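Local coordinates for protein aldose 1-epimerase (Caenorhabditis elegans, PDB 1LUR) that probably catalyses the interconversion of the alpha and beta anomers of aldoses such as galactose, at residues 14-18 with 118-124; 73-78 with 308-313; 158-164 with 321-327; 170-176 with 298-304. All blocks are in the same frame, centred on the assembly; numbering follows the deposited sequence.

How the contacts relate
Contact 4 is the core of the set: two neighbouring strands near the middle of the chain, all residues buried, mixing backbone pairing with a histidine and a carboxylate in the probable sugar pocket. Contact 2 is also buried and touches contact 4, Ala-74 CB lying 3.8 Å from Thr-170 CG2, but it joins a loop to a short strand through water and an asparagine. Contacts 1 and 3 lie farther out, their centres about 26 Å apart, and both reach the nine-stranded sheet. Contact 3 ends a strand pairing within that sheet, with histidines and prolines at its rim; contact 1 sets a separate sheet's edge strand against a hairpin, by one backbone bond, a bridging water and apolar packing.

Contact 1: 14-18 with 118-124; sequences FIEIA and APESVSF
Pro-119 O is met twice by the strand 15-18: Ala-18 N donates to it at 3.0 Å, lying in the carbonyl plane, and Ile-17 CA makes a CA-H...O contact at 3.2 Å. A water adds a second polar link, donating to both Glu-16 O and Ala-118 O. Beside these backbone ties the isoleucines fill the join. Ile-17 holds CG1 between its backbone N and carbonyl carbon (chi1 62°), which lays CG2 against the backbone of Ser-121, 3.7 Å from Ser-121 N, while CD1 comes equally near Glu-120 O. Ile-15 reaches strand 121-129 with CD1, 4.0 Å from Phe-124 CE2 and 4.1 Å from Val-122 CG2. Glu-120 turns its carboxylate from the strand, yet its CB rests on Ala-18 O. The partner segment is held in shape by its own bond from Ala-118 N to Ser-121 O, 2.8 Å, and Ser-121 OG is engaged by Thr-146 on the next strand. Strand 15-18 is the edge of a four-stranded antiparallel sheet, and it sits on the two-residue turn of the hairpin joining strands 113-118 and 121-129, an edge packing of one sheet on another in the beta-sandwich fold of galactose mutarotases.

Contact 2: 73-78 with 308-313; sequences VANRIK and SAAPNF
Asn-312, at the end of the 3-10 turn 310-312, and Lys-78, just past the short strand 76-77, make a direct hydrogen bond here, in a loop-on-strand packing beside the probable sugar pocket of the mutarotase beta-sandwich. Lys-78 N donates to Asn-312 OD1 at 2.8 Å, approaching from well above the amide plane (49° out of it). The amide's other end, ND2, has a weak bond to Thr-81 O. A water also bridges the segments: it donates to Ala-74 O and Arg-76 O and accepts from Ala-309 N at 2.7 Å, so three backbone groups of the two segments share one molecule.

Apolar packing gathers on Pro-311. Its CG meets Ile-77 CD1 at 3.8 Å and Val-73 CG1 at 4.1 Å, with Leu-82 packed on the same proline. Ile-77 starts out pointing from the loop, but the bend at its second torsion (chi2 -62°) swings CD1 back onto the ring. Farther along, Lys-78 CD passes Phe-313 CZ, the two side chains crossing at a slant, before the amine end leads off.

Across the segments Asn-75 presses its amide against Ser-308, whose OG stands 3.2 Å from Asn-75 CG. Within 73-78, Arg-76 probably lines the sugar site, as the matching arginine does in relatives; Asn-75 OD1 holds it, gripped from one face by Arg-76 N at 2.7 Å and by Arg-76 NH1 at 3.1 Å, with OD1 lying nearly in the guanidinium plane of Arg-76.

Contact 3: 158-164 with 321-327; sequences HATCDTP and LRPGDHY
Tyr-327 and Ala-159 exchange two backbone bonds: Tyr-327 N gives a nearly straight one to Ala-159 O (2.8 Å, 167° at the hydrogen), and Ala-159 N returns a longer one to Tyr-327 O at 3.1 Å. This is an antiparallel hydrogen-bonded pair, with Ala-159 CB beside Tyr-327 CB and Leu-321 CD2 on one face, while Tyr-327 OH runs on to Tyr-273. On the other face His-158 and His-326 lie alongside, rim to rim, with His-158 CE1 3.4 Å from His-326 CD2 and planes 35° apart; Thr-160 CG2 rests on His-326. An alanine at His-158 would probably leave His-326 without this ring against its edge and freer to turn. Past the pair, Cys-161 points SG into the bend of the partner chain, 3.2 Å from Pro-323 N. Pro-164 crosses Pro-323 at about a right angle, CG to CD 3.7 Å, and Pro-323 CG touches Asp-162 O at 3.4 Å. The bend is a type II beta turn from Arg-322 to Asp-325, and Arg-322 salt-bridges Asp-85. The partner chain thus turns yet stays packed on 161-164, at the end of strand pair 152-160 with 327-337 in the nine-stranded sheet of the mutarotase beta-sandwich.

Contact 4: 170-176 with 298-304; sequences TNHAYWN and KALAIEP
Tyr-174 faces Ala-301 as a non-hydrogen-bonded pair and Trp-175 faces Leu-300 as a hydrogen-bonded one, the segments running antiparallel (148° apart), with Trp-175 N to Leu-300 O and Leu-300 N to Trp-175 O both 2.8 Å. On the Tyr-174 face, Ala-301 CB sits over the centre of the tyrosine ring, a CH-pi contact. On the other face, Trp-175 CD1 packs against Ile-302 CG1 at 3.7 Å. Between Asn-171 and Tyr-174 the strand is interrupted, with one weak bond from Ile-302 N to Ala-173 O; Asn-171 OD1 accepts from Ala-173 N in an Asx turn, and a water bridges Asn-171 OD1 and Ile-302 O. These strands are neighbours in a seven-stranded antiparallel sheet of the mutarotase beta-sandwich, and the probable active site lies here, with His-172 at the break and Glu-303 on the facing strand: relatives hold a catalytic histidine and glutamate at the matching positions. The Glu-303 carboxylate lies over one face of the His-172 ring, CD 3.4 Å above its plane and offset toward the rim, planes 43° apart. Glu-303 OE1 comes 3.1 Å from His-172 NE2, too poorly angled for a hydrogen bond. Replacing His-172 by an alanine would probably strip the Glu-303 carboxylate of this flat neighbour and leave it freer to swing. At the two ends side chains tie the segments: Asn-176 ND2 donates to Lys-298 O at 2.9 Å, while Asn-176 OD1 accepts from Gly-179 N, and Thr-170 OG1, anti to its own amide nitrogen (chi1 -162°), gives a short bond of 2.6 Å to Pro-304 O.

Contact 1: 14-18 with 118-124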
# COMPACT_ATOMS: atom_id res chain seq x y z
N PHE A 14 -7.47 -5.19 18.10
CA PHE A 14 -7.45 -5.87 16.81
C PHE A 14 -8.86 -6.33 16.46
O PHE A 14 -9.62 -6.76 17.33
CB PHE A 14 -6.52 -7.08 16.86
CG PHE A 14 -5.06 -6.72 16.91
CD1 PHE A 14 -4.45 -6.07 15.83
CD2 PHE A 14 -4.28 -7.05 18.02
CE1 PHE A 14 -3.09 -5.75 15.87
CE2 PHE A 14 -2.92 -6.73 18.06
CZ PHE A 14 -2.33 -6.08 16.98
N ILE A 15 -9.20 -6.24 15.18
CA ILE A 15 -10.51 -6.65 14.71
C ILE A 15 -10.28 -7.75 13.69
O ILE A 15 -9.48 -7.59 12.77
CB ILE A 15 -11.27 -5.50 14.04
CG1 ILE A 15 -11.41 -4.33 15.02
CG2 ILE A 15 -12.63 -5.97 13.57
CD1 ILE A 15 -12.11 -3.11 14.44
N GLU A 16 -10.96 -8.88 13.85
CA GLU A 16 -10.80 -9.99 12.93
C GLU A 16 -12.00 -10.25 12.03
O GLU A 16 -13.15 -10.11 12.45
CB GLU A 16 -10.46 -11.27 13.70
CG GLU A 16 -8.99 -11.45 14.01
CD GLU A 16 -8.70 -12.75 14.76
OE1 GLU A 16 -9.18 -13.82 14.31
OE2 GLU A 16 -8.00 -12.70 15.79
N ILE A 17 -11.71 -10.62 10.79
CA ILE A 17 -12.74 -10.92 9.80
C ILE A 17 -12.25 -12.17 9.10
O ILE A 17 -11.05 -12.44 9.07
CB ILE A 17 -12.94 -9.79 8.76
CG1 ILE A 17 -11.66 -9.57 7.96
CG2 ILE A 17 -13.37 -8.52 9.46
CD1 ILE A 17 -11.84 -8.60 6.81
N ALA A 18 -13.17 -12.95 8.54
CA ALA A 18 -12.76 -14.17 7.86
C ALA A 18 -13.87 -14.79 7.03
O ALA A 18 -15.05 -14.51 7.23
CB ALA A 18 -12.26 -15.18 8.89
N ALA A 118 -18.51 -6.59 10.78
CA ALA A 118 -19.28 -7.81 10.61
C ALA A 118 -18.28 -8.96 10.54
O ALA A 118 -17.07 -8.74 10.49
CB ALA A 118 -20.09 -7.73 9.31
N PRO A 119 -18.78 -10.21 10.54
CA PRO A 119 -17.90 -11.38 10.48
C PRO A 119 -16.86 -11.40 9.36
O PRO A 119 -15.75 -11.89 9.56
CB PRO A 119 -18.88 -12.54 10.36
CG PRO A 119 -20.04 -12.06 11.18
CD PRO A 119 -20.18 -10.63 10.71
N GLU A 120 -17.20 -10.86 8.19
CA GLU A 120 -16.26 -10.86 7.08
C GLU A 120 -15.88 -9.49 6.53
O GLU A 120 -15.24 -9.39 5.48
CB GLU A 120 -16.81 -11.71 5.93
CG GLU A 120 -17.95 -11.06 5.16
CD GLU A 120 -19.09 -10.63 6.06
OE1 GLU A 120 -19.75 -11.50 6.67
OE2 GLU A 120 -19.34 -9.40 6.15
N SER A 121 -16.27 -8.43 7.24
CA SER A 121 -15.94 -7.08 6.77
C SER A 121 -15.86 -6.06 7.90
O SER A 121 -16.45 -6.25 8.97
CB SER A 121 -17.00 -6.63 5.75
OG SER A 121 -16.75 -5.33 5.26
N VAL A 122 -15.12 -4.98 7.66
CA VAL A 122 -14.95 -3.92 8.64
C VAL A 122 -14.65 -2.63 7.90
O VAL A 122 -13.88 -2.62 6.93
CB VAL A 122 -13.78 -4.22 9.64
CG1 VAL A 122 -12.47 -4.36 8.88
CG2 VAL A 122 -13.68 -3.11 10.67
N SER A 123 -15.29 -1.54 8.32
CA SER A 123 -15.07 -0.25 7.67
C SER A 123 -14.58 0.76 8.70
O SER A 123 -15.04 0.77 9.84
CB SER A 123 -16.36 0.26 7.03
OG SER A 123 -16.81 -0.62 6.01
N PHE A 124 -13.64 1.60 8.28
CA PHE A 124 -13.06 2.63 9.14
C PHE A 124 -13.29 3.98 8.48
O PHE A 124 -13.36 4.08 7.26
CB PHE A 124 -11.55 2.44 9.29
CG PHE A 124 -11.14 1.12 9.87
CD1 PHE A 124 -10.58 0.14 9.07
CD2 PHE A 124 -11.29 0.87 11.23
CE1 PHE A 124 -10.17 -1.08 9.61
CE2 PHE A 124 -10.89 -0.34 11.79
CZ PHE A 124 -10.33 -1.32 10.97
O HOH W 1 -15.49 -7.93 12.40

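Contact 2: 73-78 with 308-313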
# COMPACT_ATOMS: atom_id res chain seq x y z
N VAL A 73 -1.71 11.80 0.98
CA VAL A 73 -1.03 11.66 -0.29
C VAL A 73 0.08 10.65 -0.07
O VAL A 73 1.05 10.91 0.65
CB VAL A 73 -0.44 12.98 -0.80
CG1 VAL A 73 0.40 12.72 -2.05
CG2 VAL A 73 -1.56 13.96 -1.11
N ALA A 74 -0.08 9.48 -0.67
CA ALA A 74 0.90 8.42 -0.54
C ALA A 74 2.22 8.80 -1.17
O ALA A 74 2.28 9.49 -2.20
CB ALA A 74 0.37 7.13 -1.16
N ASN A 75 3.29 8.32 -0.55
CA ASN A 75 4.64 8.58 -1.01
C ASN A 75 5.07 10.02 -0.83
O ASN A 75 4.60 10.72 0.07
CB ASN A 75 4.83 8.13 -2.46
CG ASN A 75 6.25 7.66 -2.75
OD1 ASN A 75 7.12 8.46 -3.09
ND2 ASN A 75 6.49 6.36 -2.60
N ARG A 76 5.93 10.49 -1.72
CA ARG A 76 6.44 11.85 -1.63
C ARG A 76 5.90 13.03 -2.39
O ARG A 76 5.43 12.92 -3.52
CB ARG A 76 7.94 11.79 -1.91
CG ARG A 76 8.67 10.71 -1.12
CD ARG A 76 10.11 10.56 -1.58
NE ARG A 76 10.83 9.59 -0.76
CZ ARG A 76 10.60 8.28 -0.75
NH1 ARG A 76 9.65 7.77 -1.53
NH2 ARG A 76 11.29 7.49 0.04
N ILE A 77 6.00 14.19 -1.73
CA ILE A 77 5.59 15.47 -2.27
C ILE A 77 7.01 16.05 -2.41
O ILE A 77 7.66 16.33 -1.41
CB ILE A 77 4.82 16.35 -1.27
CG1 ILE A 77 3.45 15.74 -0.95
CG2 ILE A 77 4.68 17.75 -1.84
CD1 ILE A 77 2.52 15.64 -2.13
N LYS A 78 7.47 16.21 -3.65
CA LYS A 78 8.81 16.74 -3.90
C LYS A 78 9.14 18.04 -3.19
O LYS A 78 8.46 19.05 -3.36
CB LYS A 78 9.03 16.90 -5.41
CG LYS A 78 10.45 17.30 -5.79
CD LYS A 78 10.64 17.21 -7.31
CE LYS A 78 11.90 17.96 -7.76
NZ LYS A 78 13.13 17.50 -7.05
N SER A 308 3.46 8.41 -7.77
CA SER A 308 4.07 9.11 -6.66
C SER A 308 4.42 10.53 -7.14
O SER A 308 4.77 10.72 -8.30
CB SER A 308 5.34 8.38 -6.22
OG SER A 308 5.05 7.09 -5.71
N ALA A 309 4.30 11.52 -6.25
CA ALA A 309 4.60 12.91 -6.59
C ALA A 309 3.65 13.51 -7.63
O ALA A 309 3.98 14.51 -8.27
CB ALA A 309 6.04 13.05 -7.08
N ALA A 310 2.47 12.91 -7.80
CA ALA A 310 1.50 13.41 -8.77
C ALA A 310 1.20 14.90 -8.54
O ALA A 310 1.08 15.68 -9.49
CB ALA A 310 0.21 12.60 -8.68
N PRO A 311 1.09 15.32 -7.27
CA PRO A 311 0.81 16.74 -6.99
C PRO A 311 1.88 17.69 -7.50
O PRO A 311 1.63 18.89 -7.62
CB PRO A 311 0.70 16.77 -5.46
CG PRO A 311 0.20 15.41 -5.12
CD PRO A 311 1.03 14.53 -6.03
N ASN A 312 3.07 17.16 -7.81
CA ASN A 312 4.20 17.95 -8.30
C ASN A 312 4.38 17.97 -9.82
O ASN A 312 5.10 18.81 -10.36
CB ASN A 312 5.50 17.46 -7.68
CG ASN A 312 5.50 17.58 -6.17
OD1 ASN A 312 5.43 16.58 -5.46
ND2 ASN A 312 5.58 18.81 -5.68
N PHE A 313 3.75 17.03 -10.51
CA PHE A 313 3.88 16.97 -11.96
C PHE A 313 2.49 16.95 -12.59
O PHE A 313 1.73 16.00 -12.39
CB PHE A 313 4.68 15.72 -12.34
CG PHE A 313 6.05 15.67 -11.72
CD1 PHE A 313 6.28 14.93 -10.56
CD2 PHE A 313 7.11 16.40 -12.26
CE1 PHE A 313 7.54 14.93 -9.95
CE2 PHE A 313 8.36 16.40 -11.66
CZ PHE A 313 8.58 15.66 -10.51
O HOH W 2 3.05 11.46 -3.81

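Contact 3: 158-164 with 321-327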
# COMPACT_ATOMS: atom_id res chain seq x y z
N HIS A 158 -12.70 5.11 -0.18
CA HIS A 158 -13.73 6.07 -0.54
C HIS A 158 -13.52 7.38 0.21
O HIS A 158 -12.96 7.39 1.31
CB HIS A 158 -15.11 5.51 -0.19
CG HIS A 158 -16.23 6.49 -0.40
ND1 HIS A 158 -16.72 6.81 -1.65
CD2 HIS A 158 -16.94 7.23 0.49
CE1 HIS A 158 -17.68 7.70 -1.52
NE2 HIS A 158 -17.83 7.98 -0.24
N ALA A 159 -13.98 8.49 -0.37
CA ALA A 159 -13.83 9.78 0.28
C ALA A 159 -14.61 10.90 -0.39
O ALA A 159 -14.94 10.83 -1.57
CB ALA A 159 -12.35 10.17 0.36
N THR A 160 -14.90 11.93 0.40
CA THR A 160 -15.62 13.11 -0.04
C THR A 160 -14.97 14.29 0.67
O THR A 160 -14.18 14.10 1.60
CB THR A 160 -17.12 13.05 0.33
OG1 THR A 160 -17.25 12.85 1.74
CG2 THR A 160 -17.80 11.91 -0.41
N CYS A 161 -15.30 15.51 0.25
CA CYS A 161 -14.72 16.69 0.89
C CYS A 161 -15.67 17.89 0.84
O CYS A 161 -16.62 17.92 0.07
CB CYS A 161 -13.42 17.09 0.20
SG CYS A 161 -13.68 17.76 -1.47
N ASP A 162 -15.38 18.87 1.69
CA ASP A 162 -16.18 20.09 1.77
C ASP A 162 -15.34 21.19 1.15
O ASP A 162 -15.86 22.19 0.66
CB ASP A 162 -16.49 20.44 3.23
CG ASP A 162 -17.42 19.44 3.88
OD1 ASP A 162 -18.51 19.21 3.32
OD2 ASP A 162 -17.07 18.91 4.95
N THR A 163 -14.03 20.99 1.18
CA THR A 163 -13.07 21.94 0.64
C THR A 163 -12.13 21.19 -0.31
O THR A 163 -11.67 20.09 -0.00
CB THR A 163 -12.25 22.57 1.78
OG1 THR A 163 -13.15 23.01 2.81
CG2 THR A 163 -11.45 23.76 1.27
N PRO A 164 -11.84 21.79 -1.49
CA PRO A 164 -10.96 21.22 -2.52
C PRO A 164 -9.56 20.91 -2.01
O PRO A 164 -8.97 21.71 -1.29
CB PRO A 164 -10.92 22.31 -3.59
CG PRO A 164 -12.16 23.09 -3.37
CD PRO A 164 -12.28 23.13 -1.87
N LEU A 321 -9.37 16.27 -5.15
CA LEU A 321 -10.65 15.75 -4.67
C LEU A 321 -11.42 17.03 -4.39
O LEU A 321 -11.06 17.79 -3.49
CB LEU A 321 -10.47 14.94 -3.39
CG LEU A 321 -11.78 14.47 -2.75
CD1 LEU A 321 -12.56 13.60 -3.75
CD2 LEU A 321 -11.49 13.69 -1.48
N ARG A 322 -12.48 17.27 -5.16
CA ARG A 322 -13.29 18.47 -4.99
C ARG A 322 -14.72 18.20 -4.53
O ARG A 322 -15.27 17.12 -4.79
CB ARG A 322 -13.29 19.24 -6.31
CG ARG A 322 -11.87 19.55 -6.78
CD ARG A 322 -11.82 20.14 -8.18
NE ARG A 322 -10.43 20.34 -8.61
CZ ARG A 322 -9.64 21.32 -8.17
NH1 ARG A 322 -10.09 22.21 -7.31
NH2 ARG A 322 -8.38 21.38 -8.58
N PRO A 323 -15.34 19.18 -3.84
CA PRO A 323 -16.71 19.09 -3.32
C PRO A 323 -17.68 18.51 -4.34
O PRO A 323 -17.68 18.91 -5.50
CB PRO A 323 -17.03 20.54 -2.96
CG PRO A 323 -15.70 21.08 -2.55
CD PRO A 323 -14.79 20.53 -3.63
N GLY A 324 -18.50 17.57 -3.90
CA GLY A 324 -19.46 16.97 -4.80
C GLY A 324 -18.97 15.70 -5.47
O GLY A 324 -19.78 14.87 -5.87
N ASP A 325 -17.65 15.55 -5.59
CA ASP A 325 -17.11 14.34 -6.21
C ASP A 325 -16.87 13.25 -5.19
O ASP A 325 -16.88 13.49 -3.98
CB ASP A 325 -15.81 14.64 -6.96
CG ASP A 325 -16.01 15.58 -8.13
OD1 ASP A 325 -17.12 15.61 -8.70
OD2 ASP A 325 -15.04 16.27 -8.50
N HIS A 326 -16.65 12.04 -5.68
CA HIS A 326 -16.40 10.90 -4.82
C HIS A 326 -15.12 10.18 -5.18
O HIS A 326 -14.94 9.75 -6.32
CB HIS A 326 -17.56 9.90 -4.88
CG HIS A 326 -18.84 10.40 -4.27
ND1 HIS A 326 -19.60 11.39 -4.84
CD2 HIS A 326 -19.48 10.05 -3.13
CE1 HIS A 326 -20.65 11.63 -4.08
NE2 HIS A 326 -20.60 10.83 -3.04
N TYR A 327 -14.21 10.07 -4.21
CA TYR A 327 -12.96 9.38 -4.44
C TYR A 327 -13.41 7.94 -4.30
O TYR A 327 -14.05 7.59 -3.30
CB TYR A 327 -11.95 9.72 -3.35
CG TYR A 327 -10.61 9.02 -3.49
CD1 TYR A 327 -9.51 9.68 -4.04
CD2 TYR A 327 -10.45 7.72 -3.04
CE1 TYR A 327 -8.26 9.06 -4.12
CE2 TYR A 327 -9.22 7.08 -3.12
CZ TYR A 327 -8.13 7.75 -3.65
OH TYR A 327 -6.91 7.13 -3.67

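Contact 4: 170-176 with 298-304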
# COMPACT_ATOMS: atom_id res chain seq x y z
N THR A 170 -3.24 4.61 -0.49
CA THR A 170 -2.67 3.30 -0.76
C THR A 170 -2.68 2.49 0.52
O THR A 170 -3.03 3.00 1.59
CB THR A 170 -1.23 3.32 -1.32
OG1 THR A 170 -0.95 2.04 -1.92
CG2 THR A 170 -0.19 3.55 -0.21
N ASN A 171 -2.33 1.21 0.40
CA ASN A 171 -2.27 0.29 1.54
C ASN A 171 -0.80 -0.09 1.60
O ASN A 171 -0.22 -0.50 0.59
CB ASN A 171 -3.14 -0.95 1.31
CG ASN A 171 -2.95 -1.98 2.40
OD1 ASN A 171 -2.05 -2.82 2.32
ND2 ASN A 171 -3.76 -1.90 3.45
N HIS A 172 -0.19 0.03 2.77
CA HIS A 172 1.22 -0.29 2.91
C HIS A 172 1.59 -1.63 3.53
O HIS A 172 2.54 -1.71 4.31
CB HIS A 172 1.90 0.84 3.68
CG HIS A 172 3.32 1.09 3.26
ND1 HIS A 172 4.32 0.16 3.42
CD2 HIS A 172 3.89 2.17 2.68
CE1 HIS A 172 5.45 0.66 2.94
NE2 HIS A 172 5.22 1.88 2.49
N ALA A 173 0.87 -2.69 3.18
CA ALA A 173 1.18 -4.01 3.74
C ALA A 173 2.44 -4.59 3.10
O ALA A 173 2.62 -4.50 1.89
CB ALA A 173 0.00 -4.95 3.54
N TYR A 174 3.31 -5.16 3.93
CA TYR A 174 4.55 -5.77 3.47
C TYR A 174 4.24 -7.26 3.34
O TYR A 174 3.85 -7.89 4.33
CB TYR A 174 5.67 -5.59 4.50
CG TYR A 174 6.26 -4.19 4.61
CD1 TYR A 174 5.51 -3.13 5.13
CD2 TYR A 174 7.58 -3.95 4.24
CE1 TYR A 174 6.09 -1.86 5.29
CE2 TYR A 174 8.16 -2.69 4.40
CZ TYR A 174 7.41 -1.65 4.92
OH TYR A 174 8.00 -0.42 5.07
N TRP A 175 4.43 -7.82 2.15
CA TRP A 175 4.14 -9.24 1.93
C TRP A 175 5.32 -10.21 1.89
O TRP A 175 6.38 -9.92 1.33
CB TRP A 175 3.32 -9.40 0.65
CG TRP A 175 2.08 -8.58 0.63
CD1 TRP A 175 1.96 -7.28 0.22
CD2 TRP A 175 0.77 -8.99 1.05
NE1 TRP A 175 0.66 -6.85 0.36
CE2 TRP A 175 -0.09 -7.88 0.87
CE3 TRP A 175 0.24 -10.18 1.57
CZ2 TRP A 175 -1.45 -7.93 1.19
CZ3 TRP A 175 -1.11 -10.22 1.89
CH2 TRP A 175 -1.94 -9.11 1.69
N ASN A 176 5.10 -11.37 2.50
CA ASN A 176 6.07 -12.46 2.58
C ASN A 176 5.15 -13.67 2.71
O ASN A 176 4.49 -13.86 3.73
CB ASN A 176 6.95 -12.32 3.83
CG ASN A 176 7.95 -13.45 3.96
OD1 ASN A 176 7.58 -14.63 4.02
ND2 ASN A 176 9.23 -13.11 3.99
N LYS A 298 13.32 -8.35 3.52
CA LYS A 298 12.48 -9.33 4.20
C LYS A 298 11.16 -9.57 3.48
O LYS A 298 10.75 -10.71 3.26
CB LYS A 298 12.20 -8.88 5.64
CG LYS A 298 11.07 -9.63 6.33
CD LYS A 298 11.33 -11.13 6.41
CE LYS A 298 10.20 -11.86 7.13
NZ LYS A 298 10.45 -13.33 7.23
N ALA A 299 10.47 -8.49 3.12
CA ALA A 299 9.20 -8.62 2.44
C ALA A 299 9.09 -7.71 1.23
O ALA A 299 10.03 -7.01 0.86
CB ALA A 299 8.05 -8.34 3.40
N LEU A 300 7.92 -7.74 0.60
CA LEU A 300 7.66 -6.93 -0.57
C LEU A 300 6.43 -6.07 -0.30
O LEU A 300 5.32 -6.58 -0.19
CB LEU A 300 7.40 -7.80 -1.79
CG LEU A 300 7.06 -7.05 -3.08
CD1 LEU A 300 8.28 -6.27 -3.55
CD2 LEU A 300 6.61 -8.02 -4.16
N ALA A 301 6.64 -4.76 -0.17
CA ALA A 301 5.54 -3.85 0.07
C ALA A 301 4.87 -3.66 -1.28
O ALA A 301 5.52 -3.33 -2.26
CB ALA A 301 6.05 -2.51 0.60
N ILE A 302 3.56 -3.90 -1.32
CA ILE A 302 2.80 -3.76 -2.55
C ILE A 302 1.80 -2.65 -2.28
O ILE A 302 0.88 -2.82 -1.47
CB ILE A 302 2.09 -5.09 -2.91
CG1 ILE A 302 3.14 -6.19 -3.09
CG2 ILE A 302 1.29 -4.92 -4.18
CD1 ILE A 302 2.57 -7.55 -3.49
N GLU A 303 1.99 -1.52 -2.95
CA GLU A 303 1.12 -0.37 -2.77
C GLU A 303 0.43 0.17 -4.02
O GLU A 303 1.00 0.97 -4.76
CB GLU A 303 1.93 0.76 -2.13
CG GLU A 303 3.08 0.25 -1.27
CD GLU A 303 4.03 1.34 -0.79
OE1 GLU A 303 5.20 1.01 -0.49
OE2 GLU A 303 3.63 2.51 -0.70
N PRO A 304 -0.81 -0.29 -4.29
CA PRO A 304 -1.57 0.17 -5.45
C PRO A 304 -1.86 1.63 -5.15
O PRO A 304 -2.36 1.94 -4.07
CB PRO A 304 -2.83 -0.69 -5.41
CG PRO A 304 -2.31 -1.99 -4.83
CD PRO A 304 -1.43 -1.50 -3.70
O HOH W 3 -0.98 -3.93 -0.08